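Local coordinates for 14-3-3 protein (Cryptosporidium parvum, PDB 3EFZ) that probably acts as a dimeric, all-helical 14-3-3 adaptor in cell regulation, binding partner proteins that carry a phosphorylated serine, at residues L194-I199 against K246-N251; G139-C144 against L179-S184; R126-N131 against I145-D150; N73-I78 against M152-E157. One frame throughout, in Å; residues are numbered along the deposited sequence. Where two conformers were deposited one is given.

Contact 1: L194-I199 against K246-N251; sequences LYLATI and KILRDN
Leu248 reaches across from helix 239-256 and divides its two methyl groups between Leu196 and Ile199 of helix 193-207. Both helices belong to the C-terminal part of the all-helical 14-3-3 fold. The nearest backbones, at Leu196 and Leu248, are 8.9 Å apart between CA atoms, so side chains alone bridge the interval. Leu248 CD1 comes within 4.2 Å of Leu196 CD2. Leu248 CD2 lies 4.3 Å from Ile199 CG2. Leu248 CG stands beside its own backbone N (chi1 -74°), which turns the forked end towards the other helix. Ile199 offers its CG2 branch, while its CG1 branch runs back over one face of the Tyr195 ring.

This apolar part is buried and wholly hydrocarbon, although its contacts are light rather than tight. Helix 213-228 completes the packing: Ala220 touches Leu248, and Phe219 and Ala223 touch Ile199. Leu196 also packs on Leu244 and Leu245, one turn earlier in the partner helix. Arg249 faces helix 213-228 too, where it pairs with Glu228 and packs on Ile224.

The solvent side of helix 239-256 is different in kind. Ile247 and Lys246 are exposed. Lys246 NZ makes a salt bridge of 3.0 Å to Asp250 OD2, on the syn side of that oxygen, within its own helix. Asn251 folds back on the same helix: its ND2 donates to Ile247 O at 2.6 Å with a nearly straight N-H (168°), while Asn251 N reaches this oxygen from the opposite face of the carbonyl plane.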
# COMPACT_ATOMS: atom_id res chain seq x y z
N LEU B 194 21.82 -6.37 -2.91
CA LEU B 194 21.39 -5.27 -3.74
C LEU B 194 21.78 -5.56 -5.19
O LEU B 194 21.00 -5.36 -6.11
CB LEU B 194 22.04 -3.95 -3.30
CG LEU B 194 21.79 -2.69 -4.14
CD1 LEU B 194 20.31 -2.32 -4.16
CD2 LEU B 194 22.61 -1.55 -3.62
N TYR B 195 23.02 -6.01 -5.39
CA TYR B 195 23.45 -6.42 -6.73
C TYR B 195 22.52 -7.48 -7.33
O TYR B 195 22.09 -7.35 -8.46
CB TYR B 195 24.89 -6.92 -6.72
CG TYR B 195 25.35 -7.37 -8.10
CD1 TYR B 195 25.66 -6.43 -9.08
CD2 TYR B 195 25.45 -8.72 -8.43
CE1 TYR B 195 26.08 -6.84 -10.35
CE2 TYR B 195 25.87 -9.13 -9.68
CZ TYR B 195 26.18 -8.19 -10.64
OH TYR B 195 26.61 -8.58 -11.90
N LEU B 196 22.20 -8.51 -6.55
CA LEU B 196 21.34 -9.60 -7.01
C LEU B 196 19.89 -9.18 -7.21
O LEU B 196 19.22 -9.67 -8.13
CB LEU B 196 21.43 -10.82 -6.09
CG LEU B 196 22.77 -11.55 -6.07
CD1 LEU B 196 22.78 -12.51 -4.91
CD2 LEU B 196 23.06 -12.27 -7.40
N ALA B 197 19.41 -8.26 -6.38
CA ALA B 197 18.05 -7.72 -6.55
C ALA B 197 17.98 -6.96 -7.85
O ALA B 197 16.93 -6.93 -8.52
CB ALA B 197 17.66 -6.81 -5.38
N THR B 198 19.09 -6.33 -8.22
CA THR B 198 19.16 -5.57 -9.45
C THR B 198 19.19 -6.48 -10.67
O THR B 198 18.47 -6.24 -11.64
CB THR B 198 20.35 -4.58 -9.44
OG1 THR B 198 20.37 -3.88 -8.18
CG2 THR B 198 20.20 -3.56 -10.57
N ILE B 199 20.02 -7.53 -10.60
CA ILE B 199 20.04 -8.61 -11.60
C ILE B 199 18.64 -9.18 -11.83
O ILE B 199 18.23 -9.37 -12.98
CB ILE B 199 21.03 -9.75 -11.16
CG1 ILE B 199 22.48 -9.22 -11.06
CG2 ILE B 199 20.91 -11.01 -12.08
CD1 ILE B 199 23.22 -9.05 -12.41
N LYS B 246 18.01 -18.27 -4.75
CA LYS B 246 16.97 -19.28 -4.86
C LYS B 246 15.95 -18.89 -5.92
O LYS B 246 15.62 -19.71 -6.78
CB LYS B 246 16.28 -19.53 -3.51
CG LYS B 246 15.32 -20.71 -3.52
CD LYS B 246 14.54 -20.84 -2.22
CE LYS B 246 13.80 -22.18 -2.15
NZ LYS B 246 12.81 -22.37 -3.25
N ILE B 247 15.45 -17.66 -5.84
CA ILE B 247 14.47 -17.14 -6.80
C ILE B 247 15.01 -17.20 -8.24
O ILE B 247 14.29 -17.59 -9.16
CB ILE B 247 14.01 -15.69 -6.46
CG1 ILE B 247 13.28 -15.67 -5.11
CG2 ILE B 247 13.11 -15.13 -7.57
CD1 ILE B 247 13.17 -14.29 -4.48
N LEU B 248 16.28 -16.81 -8.41
CA LEU B 248 16.93 -16.85 -9.71
C LEU B 248 17.05 -18.28 -10.25
O LEU B 248 16.79 -18.53 -11.42
CB LEU B 248 18.31 -16.16 -9.67
CG LEU B 248 18.36 -14.63 -9.59
CD1 LEU B 248 19.69 -14.15 -9.05
CD2 LEU B 248 18.07 -14.01 -10.94
N ARG B 249 17.45 -19.20 -9.37
CA ARG B 249 17.55 -20.62 -9.72
C ARG B 249 16.20 -21.24 -10.06
O ARG B 249 16.09 -21.96 -11.06
CB ARG B 249 18.20 -21.41 -8.58
CG ARG B 249 19.71 -21.30 -8.56
CD ARG B 249 20.29 -22.25 -7.52
NE ARG B 249 21.72 -22.48 -7.73
CZ ARG B 249 22.70 -21.90 -7.03
NH1 ARG B 249 22.42 -21.03 -6.06
NH2 ARG B 249 23.97 -22.19 -7.30
N ASP B 250 15.19 -20.97 -9.23
CA ASP B 250 13.83 -21.47 -9.45
C ASP B 250 13.28 -21.03 -10.80
O ASP B 250 12.60 -21.79 -11.48
CB ASP B 250 12.89 -20.98 -8.34
CG ASP B 250 13.17 -21.64 -7.00
OD1 ASP B 250 14.01 -22.56 -6.94
OD2 ASP B 250 12.53 -21.23 -6.00
N ASN B 251 13.59 -19.80 -11.18
CA ASN B 251 13.08 -19.26 -12.43
C ASN B 251 13.76 -19.83 -13.68
O ASN B 251 13.09 -20.07 -14.68
CB ASN B 251 13.13 -17.73 -12.42
CG ASN B 251 11.95 -17.14 -11.71
OD1 ASN B 251 10.97 -16.76 -12.34
ND2 ASN B 251 12.02 -17.08 -10.39

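Contact 2: G139-C144 against L179-S184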
# COMPACT_ATOMS: atom_id res chain seq x y z
N GLY B 139 26.27 2.68 -2.50
CA GLY B 139 25.18 1.71 -2.46
C GLY B 139 23.80 2.34 -2.53
O GLY B 139 22.96 1.87 -3.28
N ALA B 140 23.57 3.40 -1.75
CA ALA B 140 22.29 4.11 -1.74
C ALA B 140 21.92 4.78 -3.06
O ALA B 140 20.73 4.88 -3.40
CB ALA B 140 22.25 5.13 -0.60
N ARG B 141 22.93 5.29 -3.78
CA ARG B 141 22.69 5.90 -5.09
C ARG B 141 22.28 4.84 -6.10
O ARG B 141 21.37 5.06 -6.87
CB ARG B 141 23.93 6.65 -5.60
CG ARG B 141 24.14 7.98 -4.93
CD ARG B 141 25.27 8.74 -5.60
NE ARG B 141 25.65 9.92 -4.85
CZ ARG B 141 26.57 10.81 -5.25
NH1 ARG B 141 27.19 10.67 -6.43
NH2 ARG B 141 26.84 11.84 -4.48
N ALA B 142 22.96 3.70 -6.08
CA ALA B 142 22.60 2.58 -6.95
C ALA B 142 21.19 2.10 -6.60
O ALA B 142 20.40 1.79 -7.49
CB ALA B 142 23.63 1.44 -6.83
N PHE B 143 20.87 2.06 -5.31
CA PHE B 143 19.54 1.69 -4.85
C PHE B 143 18.44 2.54 -5.50
O PHE B 143 17.45 2.01 -5.99
CB PHE B 143 19.48 1.75 -3.31
CG PHE B 143 18.11 1.45 -2.74
CD1 PHE B 143 17.81 0.18 -2.25
CD2 PHE B 143 17.12 2.43 -2.70
CE1 PHE B 143 16.54 -0.10 -1.71
CE2 PHE B 143 15.85 2.14 -2.17
CZ PHE B 143 15.57 0.88 -1.67
N CYS B 144 18.60 3.87 -5.46
CA CYS B 144 17.65 4.80 -6.08
C CYS B 144 17.51 4.65 -7.61
O CYS B 144 16.42 4.79 -8.16
CB CYS B 144 18.03 6.24 -5.74
SG CYS B 144 18.00 6.63 -3.99
N LEU B 179 23.71 -1.49 -11.87
CA LEU B 179 24.65 -2.63 -11.92
C LEU B 179 26.12 -2.23 -12.00
O LEU B 179 26.96 -2.80 -11.27
CB LEU B 179 24.30 -3.59 -13.08
CG LEU B 179 23.03 -4.45 -12.97
CD1 LEU B 179 22.66 -5.07 -14.33
CD2 LEU B 179 23.18 -5.53 -11.92
N GLN B 180 26.44 -1.28 -12.87
CA GLN B 180 27.82 -0.78 -13.00
C GLN B 180 28.31 -0.13 -11.70
O GLN B 180 29.46 -0.35 -11.29
CB GLN B 180 27.97 0.17 -14.20
CG GLN B 180 29.37 0.84 -14.34
CD GLN B 180 30.53 -0.15 -14.13
OE1 GLN B 180 30.71 -1.11 -14.89
NE2 GLN B 180 31.32 0.09 -13.08
N ARG B 181 27.45 0.66 -11.06
CA ARG B 181 27.78 1.25 -9.76
C ARG B 181 27.98 0.18 -8.69
O ARG B 181 28.93 0.25 -7.90
CB ARG B 181 26.71 2.24 -9.34
CG ARG B 181 26.71 3.54 -10.11
CD ARG B 181 25.40 4.27 -9.83
NE ARG B 181 25.30 5.56 -10.50
CZ ARG B 181 25.56 6.74 -9.93
NH1 ARG B 181 25.98 6.82 -8.66
NH2 ARG B 181 25.41 7.84 -10.63
N GLU B 182 27.11 -0.83 -8.66
CA GLU B 182 27.29 -1.98 -7.77
C GLU B 182 28.61 -2.74 -7.99
O GLU B 182 29.29 -3.08 -7.03
CB GLU B 182 26.07 -2.92 -7.82
CG GLU B 182 24.82 -2.24 -7.24
CD GLU B 182 23.52 -2.67 -7.89
OE1 GLU B 182 23.54 -3.63 -8.69
OE2 GLU B 182 22.47 -2.05 -7.61
N ARG B 183 28.95 -2.99 -9.26
CA ARG B 183 30.23 -3.61 -9.65
C ARG B 183 31.45 -2.82 -9.17
O ARG B 183 32.44 -3.40 -8.73
CB ARG B 183 30.30 -3.81 -11.17
CG ARG B 183 29.50 -5.00 -11.70
CD ARG B 183 29.72 -5.26 -13.20
NE ARG B 183 28.52 -4.91 -13.99
CZ ARG B 183 28.44 -3.90 -14.85
NH1 ARG B 183 29.49 -3.12 -15.08
NH2 ARG B 183 27.30 -3.67 -15.50
N SER B 184 31.37 -1.49 -9.27
CA SER B 184 32.44 -0.57 -8.90
C SER B 184 32.66 -0.44 -7.39
O SER B 184 33.80 -0.40 -6.91
CB SER B 184 32.13 0.82 -9.44
OG SER B 184 32.31 0.88 -10.84
O HOH W 1 26.27 10.05 -9.25
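Arg181 lies against Ala142 and Arg141, and its chain can be followed outwards. Its CB rests 4.1 Å from Ala142 CB. Here the two backbones are close, with 6.0 Å between the CA atoms of Ala142 and Arg181, and the small alanine permits it. From CG to NE the chain is extended and runs on towards Arg141. NE has a long, weak ion pair with Asp177, one turn earlier. NH1 lies 3.7 Å from Arg141 CD and equally near Arg141 CB, so this nitrogen meets the hydrocarbon part of Arg141 obliquely. The two chains are both extended but slanted across one another, their guanidinium planes 55° apart.

Helices 138-158 and 161-185 form an antiparallel helical hairpin of the 14-3-3 fold. In these segments their axes run at 163° and approach to 9.0 Å.

Ala142 CB is also met by Glu182. The glutamate chain bends at chi2, and this brings OE2 to 3.8 Å from the methyl group. OE2 is also hydrogen-bonded to Thr198 of helix 193-207. Arg141 sends its own NE to the carbonyl oxygen of Tyr135. A water lies between the two guanidinium groups. It sits in the plane of the Arg181 guanidinium, at its edge, and accepts from Arg181 NH2 at 2.7 Å and, weakly, from Arg141 NH1 at 3.0 Å.

Contact 3: R126-N131 against I145-D150; sequences RIIDDN and IKLKGD
Lys148 keeps CG beside its backbone N and then bends at chi3 (-70°), which swings its amino group round to Asp129. Ile128, by contrast, is stretched at chi2 (174°), and its CD1 reaches Leu147 and Lys148. Leu147 meets that methyl group with its CD2 branch.

The meeting of Ile128 CD1 and Leu147 CD2 is tight, at 3.3 Å. This is shorter than ordinary carbon contact and suggests some local strain. Ile128 also lies along the lysine chain, the two running past each other in opposite directions. Its CD1 is 3.9 Å from Lys148 CG, and its CG2 is 4.0 Å from Lys148 CD. The aliphatic part of Lys148 thus serves as apolar packing. Phe174 of helix 161-185 also touches the Lys148 side chain.

The charged end meets Asp129, which is exposed. Lys148 NZ donates to Asp129 OD1 at 2.7 Å, a salt bridge that uses the syn lone pair of OD1. Lys148 is buried, so the carboxylate would probably balance its charge.

Leu147 touches Arg72 of helix 63-81 as well, and its side chain is about 9 Å from that of Arg153, a predicted phosphoserine contact. Helices 100-131 and 138-158, consecutive in the chain, here run antiparallel at 159° with axes 10.5 Å apart, the up-and-down helix packing of the 14-3-3 fold.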
# COMPACT_ATOMS: atom_id res chain seq x y z
N ARG B 126 11.13 12.20 -9.89
CA ARG B 126 11.51 13.59 -9.66
C ARG B 126 12.12 13.81 -8.27
O ARG B 126 13.11 14.51 -8.15
CB ARG B 126 10.34 14.54 -9.92
CG ARG B 126 9.74 14.45 -11.35
CD ARG B 126 8.90 15.70 -11.68
NE ARG B 126 7.90 15.50 -12.75
CZ ARG B 126 6.65 15.06 -12.55
NH1 ARG B 126 5.82 14.91 -13.58
NH2 ARG B 126 6.22 14.76 -11.32
N ILE B 127 11.52 13.21 -7.24
CA ILE B 127 12.05 13.32 -5.87
C ILE B 127 13.43 12.66 -5.77
O ILE B 127 14.36 13.25 -5.22
CB ILE B 127 11.10 12.72 -4.79
CG1 ILE B 127 9.80 13.53 -4.72
CG2 ILE B 127 11.78 12.69 -3.39
CD1 ILE B 127 8.69 12.80 -4.02
N ILE B 128 13.56 11.46 -6.33
CA ILE B 128 14.85 10.77 -6.35
C ILE B 128 15.92 11.63 -7.05
O ILE B 128 16.99 11.86 -6.48
CB ILE B 128 14.76 9.36 -7.01
CG1 ILE B 128 14.05 8.38 -6.10
CG2 ILE B 128 16.17 8.81 -7.40
CD1 ILE B 128 13.83 7.05 -6.78
N ASP B 129 15.62 12.13 -8.25
CA ASP B 129 16.57 12.93 -9.02
C ASP B 129 17.05 14.22 -8.33
O ASP B 129 18.24 14.57 -8.42
CB ASP B 129 16.04 13.18 -10.42
CG ASP B 129 16.19 11.97 -11.30
OD1 ASP B 129 17.07 11.14 -10.99
OD2 ASP B 129 15.45 11.84 -12.29
N ASP B 130 16.14 14.89 -7.62
CA ASP B 130 16.47 16.13 -6.89
C ASP B 130 17.33 15.88 -5.65
O ASP B 130 17.98 16.81 -5.15
CB ASP B 130 15.20 16.89 -6.49
CG ASP B 130 14.47 17.50 -7.68
OD1 ASP B 130 15.12 17.82 -8.70
OD2 ASP B 130 13.23 17.67 -7.60
N ASN B 131 17.34 14.64 -5.17
CA ASN B 131 18.02 14.28 -3.92
C ASN B 131 19.12 13.24 -4.05
O ASN B 131 19.81 12.92 -3.07
CB ASN B 131 16.99 13.79 -2.90
CG ASN B 131 16.09 14.90 -2.40
OD1 ASN B 131 16.49 15.68 -1.53
ND2 ASN B 131 14.87 14.99 -2.95
N ILE B 145 18.62 4.35 -8.28
CA ILE B 145 18.64 4.21 -9.74
C ILE B 145 17.97 2.89 -10.18
O ILE B 145 17.23 2.86 -11.17
CB ILE B 145 20.09 4.39 -10.28
CG1 ILE B 145 20.56 5.83 -10.02
CG2 ILE B 145 20.21 4.01 -11.78
CD1 ILE B 145 22.08 6.02 -10.11
N LYS B 146 18.20 1.81 -9.43
CA LYS B 146 17.46 0.57 -9.65
C LYS B 146 15.95 0.81 -9.50
O LYS B 146 15.15 0.32 -10.32
CB LYS B 146 17.91 -0.54 -8.68
CG LYS B 146 16.85 -1.62 -8.56
CD LYS B 146 17.06 -2.61 -7.46
CE LYS B 146 15.86 -3.52 -7.37
NZ LYS B 146 14.74 -2.93 -6.60
N LEU B 147 15.58 1.56 -8.46
CA LEU B 147 14.22 1.94 -8.16
C LEU B 147 13.56 2.69 -9.32
O LEU B 147 12.41 2.41 -9.67
CB LEU B 147 14.24 2.80 -6.90
CG LEU B 147 12.97 3.00 -6.10
CD1 LEU B 147 13.29 3.21 -4.61
CD2 LEU B 147 12.18 4.19 -6.69
N LYS B 148 14.28 3.64 -9.91
CA LYS B 148 13.82 4.31 -11.13
C LYS B 148 13.66 3.31 -12.28
O LYS B 148 12.74 3.45 -13.10
CB LYS B 148 14.76 5.43 -11.55
CG LYS B 148 14.84 6.61 -10.57
CD LYS B 148 15.42 7.84 -11.24
CE LYS B 148 16.93 7.69 -11.54
NZ LYS B 148 17.45 8.83 -12.36
N GLY B 149 14.56 2.33 -12.36
CA GLY B 149 14.46 1.22 -13.29
C GLY B 149 13.18 0.44 -13.14
O GLY B 149 12.48 0.22 -14.13
N ASP B 150 12.87 0.05 -11.89
CA ASP B 150 11.59 -0.58 -11.53
C ASP B 150 10.37 0.25 -11.94
O ASP B 150 9.44 -0.28 -12.53
CB ASP B 150 11.49 -0.89 -10.03
CG ASP B 150 12.56 -1.86 -9.54
OD1 ASP B 150 13.11 -2.65 -10.33
OD2 ASP B 150 12.84 -1.83 -8.35

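Contact 4: N73-I78 against M152-E157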
# COMPACT_ATOMS: atom_id res chain seq x y z
N ASN B 73 5.97 2.46 -2.61
CA ASN B 73 5.32 1.31 -1.99
C ASN B 73 3.85 1.31 -2.39
O ASN B 73 3.33 0.28 -2.82
CB ASN B 73 5.49 1.32 -0.47
CG ASN B 73 6.92 1.00 -0.02
OD1 ASN B 73 7.75 0.49 -0.77
ND2 ASN B 73 7.19 1.29 1.25
N ARG B 74 3.20 2.46 -2.30
CA ARG B 74 1.86 2.61 -2.84
C ARG B 74 1.70 2.12 -4.29
O ARG B 74 0.75 1.41 -4.60
CB ARG B 74 1.41 4.07 -2.74
CG ARG B 74 0.32 4.50 -3.74
CD ARG B 74 -0.46 5.71 -3.21
NE ARG B 74 -1.28 6.36 -4.24
CZ ARG B 74 -2.58 6.13 -4.45
NH1 ARG B 74 -3.20 6.80 -5.42
NH2 ARG B 74 -3.26 5.27 -3.68
N VAL B 75 2.61 2.56 -5.15
CA VAL B 75 2.58 2.24 -6.60
C VAL B 75 2.76 0.72 -6.85
O VAL B 75 2.15 0.16 -7.75
CB VAL B 75 3.67 3.07 -7.37
CG1 VAL B 75 4.07 2.40 -8.65
CG2 VAL B 75 3.18 4.45 -7.66
N THR B 76 3.60 0.10 -6.04
CA THR B 76 3.76 -1.36 -6.01
C THR B 76 2.45 -2.03 -5.56
O THR B 76 2.02 -3.03 -6.15
CB THR B 76 4.93 -1.75 -5.10
OG1 THR B 76 6.10 -1.03 -5.51
CG2 THR B 76 5.26 -3.23 -5.20
N SER B 77 1.81 -1.46 -4.54
CA SER B 77 0.52 -2.00 -4.11
C SER B 77 -0.58 -1.78 -5.15
O SER B 77 -1.40 -2.65 -5.31
CB SER B 77 0.08 -1.49 -2.74
OG SER B 77 1.01 -1.91 -1.73
N ILE B 78 -0.60 -0.64 -5.84
CA ILE B 78 -1.59 -0.40 -6.90
C ILE B 78 -1.37 -1.43 -8.01
O ILE B 78 -2.31 -2.08 -8.46
CB ILE B 78 -1.54 1.06 -7.44
CG1 ILE B 78 -1.89 2.06 -6.33
CG2 ILE B 78 -2.50 1.24 -8.59
CD1 ILE B 78 -1.47 3.48 -6.65
N MET B 152 10.19 2.72 -14.19
CA MET B 152 10.11 2.71 -15.65
C MET B 152 9.49 1.41 -16.22
O MET B 152 8.71 1.44 -17.18
CB MET B 152 11.49 2.97 -16.26
CG MET B 152 11.90 4.42 -16.23
SD MET B 152 10.71 5.49 -17.05
CE MET B 152 10.71 6.83 -15.88
N ARG B 153 9.88 0.28 -15.62
CA ARG B 153 9.33 -1.05 -15.97
C ARG B 153 7.83 -1.08 -15.74
O ARG B 153 7.08 -1.66 -16.54
CB ARG B 153 10.05 -2.17 -15.18
CG ARG B 153 9.46 -3.59 -15.32
CD ARG B 153 10.45 -4.69 -14.87
NE ARG B 153 10.89 -4.52 -13.46
CZ ARG B 153 10.22 -4.97 -12.41
NH1 ARG B 153 9.09 -5.67 -12.58
NH2 ARG B 153 10.67 -4.74 -11.18
N TYR B 154 7.38 -0.45 -14.65
CA TYR B 154 5.95 -0.36 -14.36
C TYR B 154 5.20 0.46 -15.40
O TYR B 154 4.08 0.09 -15.77
CB TYR B 154 5.69 0.26 -12.98
CG TYR B 154 6.21 -0.52 -11.77
CD1 TYR B 154 6.69 -1.84 -11.87
CD2 TYR B 154 6.17 0.07 -10.51
CE1 TYR B 154 7.14 -2.52 -10.75
CE2 TYR B 154 6.60 -0.60 -9.38
CZ TYR B 154 7.09 -1.88 -9.50
OH TYR B 154 7.49 -2.48 -8.33
N LYS B 155 5.79 1.56 -15.86
CA LYS B 155 5.14 2.45 -16.84
C LYS B 155 5.02 1.69 -18.16
O LYS B 155 4.00 1.77 -18.83
CB LYS B 155 5.93 3.75 -17.08
CG LYS B 155 6.10 4.70 -15.89
CD LYS B 155 6.65 6.05 -16.36
CE LYS B 155 6.97 6.96 -15.20
NZ LYS B 155 7.35 8.37 -15.62
N ALA B 156 6.09 0.95 -18.48
CA ALA B 156 6.20 0.10 -19.66
C ALA B 156 5.12 -0.99 -19.73
O ALA B 156 4.76 -1.42 -20.82
CB ALA B 156 7.59 -0.53 -19.71
N GLU B 157 4.65 -1.47 -18.58
CA GLU B 157 3.57 -2.46 -18.50
C GLU B 157 2.21 -1.83 -18.82
O GLU B 157 1.24 -2.54 -19.16
CB GLU B 157 3.51 -3.10 -17.11
CG GLU B 157 4.76 -3.81 -16.66
CD GLU B 157 4.66 -4.32 -15.21
OE1 GLU B 157 3.89 -3.73 -14.42
OE2 GLU B 157 5.35 -5.30 -14.86
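The backbones of helices 63-81 and 138-158 stay well apart here, 8.7 Å between the CA atoms of Thr76 and Tyr154, the nearest pair. The Tyr154 side chain spans the interval. Its CG stands beside the backbone N (chi1 -63°), and one edge of the ring meets both partners. Val75 CG1 lies near the ring plane, 3.6 Å from Tyr154 CD2 and 4.0 Å from CE2. Further out, Thr76 OG1 also lies at this edge. Tyr154 OH donates a weak hydrogen bond of 3.5 Å to Thr76 OG1, and Thr76 CG2 is 3.9 Å from the same hydroxyl. The stronger partner of Thr76 OG1 is the carbonyl oxygen of Arg72 in its own helix. The contact is buried, with hydrocarbon near the root of the ring and hydroxyls at its end.

Another side of helix 63-81 faces the second subunit. There Ser77 bonds to Glu120 of the second subunit, and Asn73 to Asp123 of the second subunit.

Arg153, next to Tyr154, is fixed by a hydrogen bond from its NE to Tyr175. Arg79, whose side chain approaches Tyr154 to about 3 Å, is held by Glu157. Both arginines are predicted to contact phosphoserine of a bound protein. An arginine-tyrosine pair beside a second arginine is consistent with the basic phosphoserine pocket of the 14-3-3 groove.

How the contacts relate
From the N terminus, contact 4 opens first, on helix 63-81. Contact 3 opens at 126-131 and contact 2 at 139-144. Contact 3 closes at 145-150, so its short loop lies wholly within that of contact 4, which closes at 152-157. Contact 2 closes later, at 179-184, and therefore crosses both. These three share helix 138-158, which is tied in turn to helices 161-185, 100-131 and 63-81. Contact 1 follows in series and joins helices 193-207 and 239-256. It touches contact 2 through helices 161-185 and 193-207, where Tyr195 packs on Leu179, and contact 3 where Thr198 packs on Lys146. The C-terminal helices are thus linked to the central ones.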